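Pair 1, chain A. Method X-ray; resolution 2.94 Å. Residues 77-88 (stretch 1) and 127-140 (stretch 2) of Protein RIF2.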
# COMPACT_ATOMS: atom_id res chain seq x y z
N ILE A 77 -3.54 2.33 -23.85
CA ILE A 77 -4.58 1.87 -24.78
C ILE A 77 -5.70 1.25 -23.95
O ILE A 77 -5.43 0.79 -22.84
CB ILE A 77 -3.87 0.88 -25.76
CG1 ILE A 77 -3.62 1.54 -27.13
CG2 ILE A 77 -4.55 -0.49 -25.89
CD1 ILE A 77 -2.38 2.59 -27.20
N ASN A 78 -6.94 1.25 -24.44
CA ASN A 78 -8.05 0.66 -23.69
C ASN A 78 -7.84 -0.83 -23.36
O ASN A 78 -7.45 -1.63 -24.21
CB ASN A 78 -9.37 0.87 -24.40
CG ASN A 78 -10.55 0.35 -23.65
OD1 ASN A 78 -10.97 -0.80 -23.85
ND2 ASN A 78 -11.14 1.20 -22.83
N VAL A 79 -8.04 -1.18 -22.07
CA VAL A 79 -7.89 -2.53 -21.52
C VAL A 79 -9.24 -2.93 -20.97
O VAL A 79 -9.88 -2.13 -20.30
CB VAL A 79 -6.76 -2.63 -20.45
CG1 VAL A 79 -6.60 -4.06 -19.97
CG2 VAL A 79 -5.43 -2.10 -20.99
N VAL A 80 -9.72 -4.13 -21.35
CA VAL A 80 -10.99 -4.76 -20.97
C VAL A 80 -10.63 -6.06 -20.26
O VAL A 80 -9.61 -6.67 -20.58
CB VAL A 80 -11.91 -4.97 -22.21
CG1 VAL A 80 -12.86 -6.16 -22.05
CG2 VAL A 80 -12.69 -3.71 -22.53
N ILE A 81 -11.43 -6.45 -19.26
CA ILE A 81 -11.20 -7.66 -18.49
C ILE A 81 -12.37 -8.60 -18.64
O ILE A 81 -13.52 -8.19 -18.46
CB ILE A 81 -10.95 -7.35 -16.98
CG1 ILE A 81 -10.04 -6.07 -16.76
CG2 ILE A 81 -10.43 -8.59 -16.23
CD1 ILE A 81 -8.55 -6.02 -17.32
N ILE A 82 -12.07 -9.87 -18.95
CA ILE A 82 -13.06 -10.93 -19.03
C ILE A 82 -12.58 -12.08 -18.18
O ILE A 82 -11.46 -12.54 -18.35
CB ILE A 82 -13.47 -11.29 -20.48
CG1 ILE A 82 -14.42 -10.21 -21.05
CG2 ILE A 82 -14.17 -12.65 -20.54
CD1 ILE A 82 -14.16 -9.78 -22.39
N GLU A 83 -13.40 -12.46 -17.18
CA GLU A 83 -13.09 -13.56 -16.27
C GLU A 83 -13.77 -14.80 -16.83
O GLU A 83 -15.00 -14.90 -16.88
CB GLU A 83 -13.57 -13.22 -14.87
CG GLU A 83 -12.85 -12.03 -14.26
CD GLU A 83 -13.51 -11.55 -12.98
OE1 GLU A 83 -14.54 -10.83 -13.07
OE2 GLU A 83 -13.03 -11.93 -11.89
N MET A 84 -12.95 -15.73 -17.34
CA MET A 84 -13.39 -16.94 -18.03
C MET A 84 -13.78 -18.12 -17.12
O MET A 84 -14.31 -19.12 -17.61
CB MET A 84 -12.33 -17.38 -19.05
CG MET A 84 -12.22 -16.43 -20.23
SD MET A 84 -13.81 -16.09 -20.99
CE MET A 84 -14.19 -17.69 -21.68
N ASN A 85 -13.52 -17.99 -15.81
CA ASN A 85 -13.80 -19.00 -14.79
C ASN A 85 -15.24 -19.44 -14.76
O ASN A 85 -15.52 -20.63 -14.91
CB ASN A 85 -13.35 -18.52 -13.44
CG ASN A 85 -11.87 -18.59 -13.34
OD1 ASN A 85 -11.32 -19.68 -13.15
ND2 ASN A 85 -11.20 -17.46 -13.57
N ASP A 86 -16.15 -18.46 -14.61
CA ASP A 86 -17.59 -18.71 -14.57
C ASP A 86 -18.12 -19.35 -15.86
O ASP A 86 -19.02 -20.18 -15.79
CB ASP A 86 -18.35 -17.41 -14.23
CG ASP A 86 -19.67 -17.65 -13.52
OD1 ASP A 86 -19.65 -18.19 -12.38
OD2 ASP A 86 -20.73 -17.29 -14.10
N TYR A 87 -17.50 -19.03 -17.01
CA TYR A 87 -17.88 -19.51 -18.34
C TYR A 87 -17.59 -20.99 -18.67
O TYR A 87 -18.50 -21.69 -19.12
CB TYR A 87 -17.21 -18.62 -19.41
CG TYR A 87 -17.91 -18.71 -20.74
CD1 TYR A 87 -19.06 -17.97 -21.00
CD2 TYR A 87 -17.45 -19.57 -21.73
CE1 TYR A 87 -19.73 -18.09 -22.21
CE2 TYR A 87 -18.11 -19.69 -22.96
CZ TYR A 87 -19.25 -18.95 -23.18
OH TYR A 87 -19.93 -19.05 -24.37
N LEU A 88 -16.32 -21.43 -18.51
CA LEU A 88 -15.82 -22.75 -18.93
C LEU A 88 -15.97 -23.92 -17.94
O LEU A 88 -16.36 -25.00 -18.38
CB LEU A 88 -14.33 -22.64 -19.33
CG LEU A 88 -13.92 -21.44 -20.19
CD1 LEU A 88 -12.45 -21.22 -20.12
CD2 LEU A 88 -14.33 -21.63 -21.63
N SER A 127 -22.01 -15.91 -31.15
CA SER A 127 -22.10 -16.70 -29.91
C SER A 127 -22.30 -15.80 -28.67
O SER A 127 -22.08 -14.59 -28.75
CB SER A 127 -20.88 -17.61 -29.75
OG SER A 127 -19.72 -16.94 -29.28
N ASP A 128 -22.71 -16.40 -27.55
CA ASP A 128 -22.95 -15.72 -26.26
C ASP A 128 -21.70 -14.95 -25.80
O ASP A 128 -21.80 -13.79 -25.40
CB ASP A 128 -23.32 -16.75 -25.16
CG ASP A 128 -24.14 -17.97 -25.57
OD1 ASP A 128 -24.86 -17.89 -26.60
OD2 ASP A 128 -24.09 -19.00 -24.84
N LEU A 129 -20.54 -15.63 -25.86
CA LEU A 129 -19.22 -15.13 -25.47
C LEU A 129 -18.81 -13.98 -26.36
O LEU A 129 -18.53 -12.89 -25.86
CB LEU A 129 -18.21 -16.29 -25.53
CG LEU A 129 -16.78 -16.04 -25.08
CD1 LEU A 129 -16.70 -15.35 -23.72
CD2 LEU A 129 -16.04 -17.32 -25.01
N MET A 130 -18.83 -14.22 -27.69
CA MET A 130 -18.51 -13.25 -28.74
C MET A 130 -19.29 -11.96 -28.53
O MET A 130 -18.70 -10.88 -28.58
CB MET A 130 -18.85 -13.86 -30.11
CG MET A 130 -18.48 -12.99 -31.27
SD MET A 130 -16.71 -12.99 -31.61
CE MET A 130 -16.50 -14.69 -32.29
N MET A 131 -20.59 -12.07 -28.28
CA MET A 131 -21.50 -10.96 -28.06
C MET A 131 -21.08 -10.14 -26.88
O MET A 131 -21.05 -8.90 -26.97
CB MET A 131 -22.91 -11.50 -27.86
CG MET A 131 -23.69 -11.55 -29.14
SD MET A 131 -24.69 -10.06 -29.24
CE MET A 131 -26.19 -10.63 -28.35
N MET A 132 -20.72 -10.82 -25.77
CA MET A 132 -20.28 -10.20 -24.53
C MET A 132 -18.91 -9.53 -24.68
O MET A 132 -18.77 -8.40 -24.21
CB MET A 132 -20.30 -11.22 -23.39
CG MET A 132 -19.91 -10.64 -22.05
SD MET A 132 -18.29 -11.25 -21.51
CE MET A 132 -18.78 -12.92 -20.85
N VAL A 133 -17.92 -10.20 -25.33
CA VAL A 133 -16.56 -9.67 -25.57
C VAL A 133 -16.66 -8.39 -26.38
O VAL A 133 -16.09 -7.38 -25.99
CB VAL A 133 -15.58 -10.69 -26.21
CG1 VAL A 133 -14.24 -10.04 -26.55
CG2 VAL A 133 -15.36 -11.91 -25.32
N MET A 134 -17.43 -8.43 -27.49
CA MET A 134 -17.62 -7.30 -28.40
C MET A 134 -18.32 -6.12 -27.76
O MET A 134 -17.94 -4.99 -28.03
CB MET A 134 -18.33 -7.72 -29.70
CG MET A 134 -17.55 -8.72 -30.55
SD MET A 134 -15.93 -8.12 -31.11
CE MET A 134 -15.10 -9.59 -31.22
N ARG A 135 -19.31 -6.38 -26.89
CA ARG A 135 -20.06 -5.33 -26.19
C ARG A 135 -19.10 -4.48 -25.36
O ARG A 135 -19.17 -3.25 -25.40
CB ARG A 135 -21.14 -5.95 -25.29
N LYS A 136 -18.16 -5.17 -24.64
CA LYS A 136 -17.14 -4.57 -23.80
C LYS A 136 -16.18 -3.77 -24.65
O LYS A 136 -16.03 -2.58 -24.41
CB LYS A 136 -16.40 -5.66 -23.00
CG LYS A 136 -17.22 -6.23 -21.85
CD LYS A 136 -16.35 -6.86 -20.80
CE LYS A 136 -17.06 -6.93 -19.48
NZ LYS A 136 -16.24 -7.65 -18.47
N ILE A 137 -15.61 -4.41 -25.71
CA ILE A 137 -14.67 -3.84 -26.68
C ILE A 137 -15.26 -2.67 -27.45
O ILE A 137 -14.51 -1.84 -27.93
CB ILE A 137 -14.13 -4.94 -27.63
CG1 ILE A 137 -13.05 -5.80 -26.97
CG2 ILE A 137 -13.62 -4.40 -28.96
CD1 ILE A 137 -12.64 -6.99 -27.88
N ASN A 138 -16.59 -2.57 -27.55
CA ASN A 138 -17.20 -1.47 -28.29
C ASN A 138 -17.13 -0.10 -27.58
O ASN A 138 -17.77 0.85 -28.03
CB ASN A 138 -18.62 -1.79 -28.71
CG ASN A 138 -18.82 -1.50 -30.17
OD1 ASN A 138 -18.58 -2.35 -31.02
ND2 ASN A 138 -19.17 -0.26 -30.49
N ASN A 139 -16.32 0.02 -26.51
CA ASN A 139 -16.12 1.28 -25.80
C ASN A 139 -15.41 2.26 -26.76
O ASN A 139 -14.32 1.96 -27.25
CB ASN A 139 -15.31 1.07 -24.51
CG ASN A 139 -13.97 0.37 -24.71
OD1 ASN A 139 -13.00 0.97 -25.18
ND2 ASN A 139 -13.87 -0.90 -24.35
N ASP A 140 -16.09 3.36 -27.13
CA ASP A 140 -15.49 4.33 -28.05
C ASP A 140 -14.48 5.21 -27.28
O ASP A 140 -14.61 6.44 -27.19
CB ASP A 140 -16.57 5.11 -28.83
CG ASP A 140 -17.52 4.22 -29.62
OD1 ASP A 140 -17.05 3.50 -30.54
OD2 ASP A 140 -18.74 4.26 -29.34

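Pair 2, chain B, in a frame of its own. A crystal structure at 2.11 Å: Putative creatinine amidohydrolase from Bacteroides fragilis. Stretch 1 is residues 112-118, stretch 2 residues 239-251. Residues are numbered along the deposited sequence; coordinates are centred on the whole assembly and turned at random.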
# COMPACT_ATOMS: atom_id res chain seq x y z
N ARG B 112 -5.46 19.29 18.65
CA ARG B 112 -5.68 19.90 17.34
C ARG B 112 -4.53 20.71 16.82
O ARG B 112 -4.70 21.32 15.80
CB ARG B 112 -6.91 20.81 17.39
CG ARG B 112 -8.18 20.10 17.79
CD ARG B 112 -8.58 19.08 16.70
NE ARG B 112 -9.86 18.42 16.96
CZ ARG B 112 -10.01 17.27 17.61
NH1 ARG B 112 -8.96 16.63 18.10
NH2 ARG B 112 -11.21 16.76 17.77
N LYS B 113 -3.39 20.73 17.49
CA LYS B 113 -2.25 21.52 17.05
C LYS B 113 -0.96 20.76 17.33
O LYS B 113 -0.71 20.32 18.48
CB LYS B 113 -2.21 22.84 17.82
CG LYS B 113 -3.42 23.67 17.59
CD LYS B 113 -3.41 24.92 18.41
CE LYS B 113 -4.55 25.85 17.99
NZ LYS B 113 -4.78 26.86 19.06
N LEU B 114 -0.14 20.61 16.29
CA LEU B 114 1.09 19.84 16.38
C LEU B 114 2.19 20.56 15.65
O LEU B 114 1.99 21.02 14.53
CB LEU B 114 0.88 18.43 15.76
CG LEU B 114 2.06 17.48 15.59
CD1 LEU B 114 2.64 16.96 16.92
CD2 LEU B 114 1.67 16.28 14.68
N LEU B 115 3.37 20.65 16.26
CA LEU B 115 4.57 21.08 15.57
C LEU B 115 5.52 19.91 15.48
O LEU B 115 5.85 19.32 16.50
CB LEU B 115 5.26 22.23 16.29
CG LEU B 115 6.59 22.65 15.65
CD1 LEU B 115 6.31 23.41 14.37
CD2 LEU B 115 7.48 23.42 16.58
N ILE B 116 5.97 19.61 14.26
CA ILE B 116 7.06 18.68 14.03
C ILE B 116 8.38 19.46 14.05
O ILE B 116 8.58 20.32 13.22
CB ILE B 116 6.94 17.91 12.67
CG1 ILE B 116 5.58 17.19 12.57
CG2 ILE B 116 8.08 16.92 12.55
CD1 ILE B 116 5.15 16.79 11.15
N LEU B 117 9.22 19.19 15.06
CA LEU B 117 10.52 19.85 15.16
C LEU B 117 11.61 18.87 14.74
O LEU B 117 11.99 17.96 15.49
CB LEU B 117 10.76 20.39 16.59
CG LEU B 117 12.01 21.26 16.81
CD1 LEU B 117 12.01 22.51 15.91
CD2 LEU B 117 12.15 21.65 18.27
N SER B 118 12.10 19.04 13.52
CA SER B 118 13.05 18.11 12.96
C SER B 118 14.49 18.47 13.34
O SER B 118 14.87 19.63 13.38
CB SER B 118 12.91 17.99 11.43
OG SER B 118 13.75 16.95 10.91
N LYS B 239 12.31 32.07 20.14
CA LYS B 239 11.42 32.07 18.97
C LYS B 239 10.43 30.91 18.97
O LYS B 239 9.27 31.09 18.61
CB LYS B 239 12.19 32.04 17.66
CG LYS B 239 12.63 33.38 17.13
CD LYS B 239 13.03 33.25 15.63
CE LYS B 239 13.89 34.43 15.17
NZ LYS B 239 13.37 35.75 15.67
N LEU B 240 10.88 29.71 19.34
CA LEU B 240 9.99 28.55 19.38
C LEU B 240 8.92 28.74 20.46
O LEU B 240 7.73 28.52 20.21
CB LEU B 240 10.79 27.24 19.56
CG LEU B 240 11.50 26.75 18.30
CD1 LEU B 240 12.57 25.67 18.54
CD2 LEU B 240 10.47 26.27 17.19
N ALA B 241 9.32 29.21 21.64
CA ALA B 241 8.38 29.54 22.69
C ALA B 241 7.28 30.49 22.20
O ALA B 241 6.10 30.29 22.47
CB ALA B 241 9.12 30.17 23.89
N GLY B 242 7.69 31.53 21.48
CA GLY B 242 6.74 32.44 20.85
C GLY B 242 5.75 31.79 19.87
O GLY B 242 4.55 32.11 19.88
N LEU B 243 6.25 30.89 19.04
CA LEU B 243 5.41 30.12 18.14
C LEU B 243 4.46 29.22 18.87
O LEU B 243 3.28 29.12 18.50
CB LEU B 243 6.28 29.29 17.18
CG LEU B 243 5.57 28.21 16.33
CD1 LEU B 243 4.82 28.84 15.23
CD2 LEU B 243 6.60 27.22 15.76
N PHE B 244 4.95 28.53 19.91
CA PHE B 244 4.05 27.72 20.75
C PHE B 244 2.91 28.59 21.30
O PHE B 244 1.76 28.22 21.25
CB PHE B 244 4.76 27.06 21.95
CG PHE B 244 5.90 26.12 21.60
CD1 PHE B 244 6.23 25.81 20.28
CD2 PHE B 244 6.62 25.52 22.61
CE1 PHE B 244 7.29 24.97 20.00
CE2 PHE B 244 7.67 24.66 22.32
CZ PHE B 244 8.01 24.39 21.02
N GLU B 245 3.24 29.75 21.85
CA GLU B 245 2.20 30.61 22.47
C GLU B 245 1.16 31.08 21.46
O GLU B 245 -0.03 31.03 21.73
CB GLU B 245 2.81 31.85 23.13
CG GLU B 245 3.57 31.58 24.45
CD GLU B 245 4.74 32.55 24.67
OE1 GLU B 245 4.96 33.40 23.77
OE2 GLU B 245 5.44 32.46 25.72
N GLU B 246 1.61 31.55 20.31
CA GLU B 246 0.70 32.04 19.26
C GLU B 246 -0.12 30.91 18.65
O GLU B 246 -1.29 31.11 18.34
CB GLU B 246 1.45 32.74 18.16
CG GLU B 246 2.19 33.97 18.60
CD GLU B 246 3.32 34.32 17.63
OE1 GLU B 246 3.59 33.49 16.72
OE2 GLU B 246 3.94 35.40 17.77
N MSE B 247 0.46 29.73 18.48
CA MSE B 247 -0.32 28.56 18.06
C MSE B 247 -1.44 28.25 19.03
O MSE B 247 -2.56 27.95 18.60
CB MSE B 247 0.55 27.32 17.88
CG MSE B 247 1.38 27.35 16.61
SE MSE B 247 2.51 25.76 16.47
CE MSE B 247 1.08 24.44 16.01
N ALA B 248 -1.14 28.34 20.33
CA ALA B 248 -2.15 28.12 21.40
C ALA B 248 -3.23 29.18 21.46
O ALA B 248 -4.38 28.87 21.80
CB ALA B 248 -1.48 28.03 22.76
N GLN B 249 -2.87 30.42 21.16
CA GLN B 249 -3.76 31.58 21.43
C GLN B 249 -4.51 32.09 20.19
O GLN B 249 -5.42 32.90 20.31
CB GLN B 249 -2.94 32.69 22.08
CG GLN B 249 -2.57 32.32 23.54
CD GLN B 249 -1.49 33.21 24.17
OE1 GLN B 249 -0.94 34.11 23.52
NE2 GLN B 249 -1.20 32.94 25.45
N HIS B 250 -4.13 31.63 19.01
CA HIS B 250 -4.79 32.04 17.77
C HIS B 250 -5.12 30.86 16.90
O HIS B 250 -4.44 29.85 16.92
CB HIS B 250 -3.91 32.95 16.93
CG HIS B 250 -3.44 34.17 17.65
ND1 HIS B 250 -4.26 35.25 17.88
CD2 HIS B 250 -2.24 34.47 18.20
CE1 HIS B 250 -3.57 36.17 18.54
NE2 HIS B 250 -2.35 35.72 18.74
N ASP B 251 -6.18 31.03 16.13
CA ASP B 251 -6.43 30.16 15.00
C ASP B 251 -5.51 30.60 13.85
O ASP B 251 -4.92 31.68 13.87
CB ASP B 251 -7.91 30.20 14.61
CG ASP B 251 -8.82 29.72 15.74
OD1 ASP B 251 -8.31 29.11 16.71
OD2 ASP B 251 -10.05 29.95 15.67

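Both pairs lay a helix nearly antiparallel across a short strand. In pair 1, strand 78-83 and helix 128-137 approach to 9.1 Å between axes, with 152° between their N-to-C directions; in pair 2, strand 113-118 and helix 239-249 give 9.7 Å and 157°. Superposing N, CA and C of 14 central residues leaves an RMSD of 0.7 Å, so the agreement extends to register. Val A80 lies nearest Lys A136 (CA to CA 6.8 Å), and their counterparts Lys B113 and Met B247 are likewise nearest neighbours (CA to CA 7.4 Å). The next step repeats: Ile A82 faces Val A133, as Leu B115 faces Phe B244.

Strand alternation sets which residues can pack. At the matched positions Ile A82 and Leu B115, CA-to-CB points toward the helix, whereas at Ile A81 and Leu B114 it points away. Ile A82 reaches Val A133 through CD1 to CG2 (3.8 Å) and Met A132 through CG1 to SD (4.0 Å). Leu B115 uses CD2 at the same two helix positions, meeting Phe B244 CE1 at 3.8 Å and Leu B243 CD2 at 4.0 Å. The leucine methyl lies near the plane of the Phe B244 ring, at its edge; although the CA-to-CB bond of Phe B244 points sideways, its ring end comes nearer the strand.

The clearest difference is an exchange of lysine across the interface. In pair 1 the helix supplies it: Lys A136 packs its CB 3.7 Å from Val A80 CG1 and its CD 3.9 Å from Ile A82 CG1, while NZ donates to Ile A81 O at 2.8 Å. In pair 2 the strand supplies it: Lys B113, matched to Val A80, donates from NZ to Met B247 O at 2.5 Å. Met B247, a selenomethionine matched to Lys A136, brings CE within 4.1 Å of Lys B113 CB. Each lysine thus combines aliphatic packing with a hydrogen bond to a backbone carbonyl of the opposite element.

At the other end of the match, Met A84 and Leu B117 meet leucines at equivalent positions: Met A84 CE lies 3.8 Å from Leu A129 CD2, and Leu B117 CD2 lies 4.1 Å from Leu B240 CD1. Within pair 1, Leu A129 CD2 also sits 4.2 Å from the centroid of the Tyr A87 ring in an off-centre CH-pi contact. Total buried surface is 554 Å² in pair 1 and 405 Å² in pair 2.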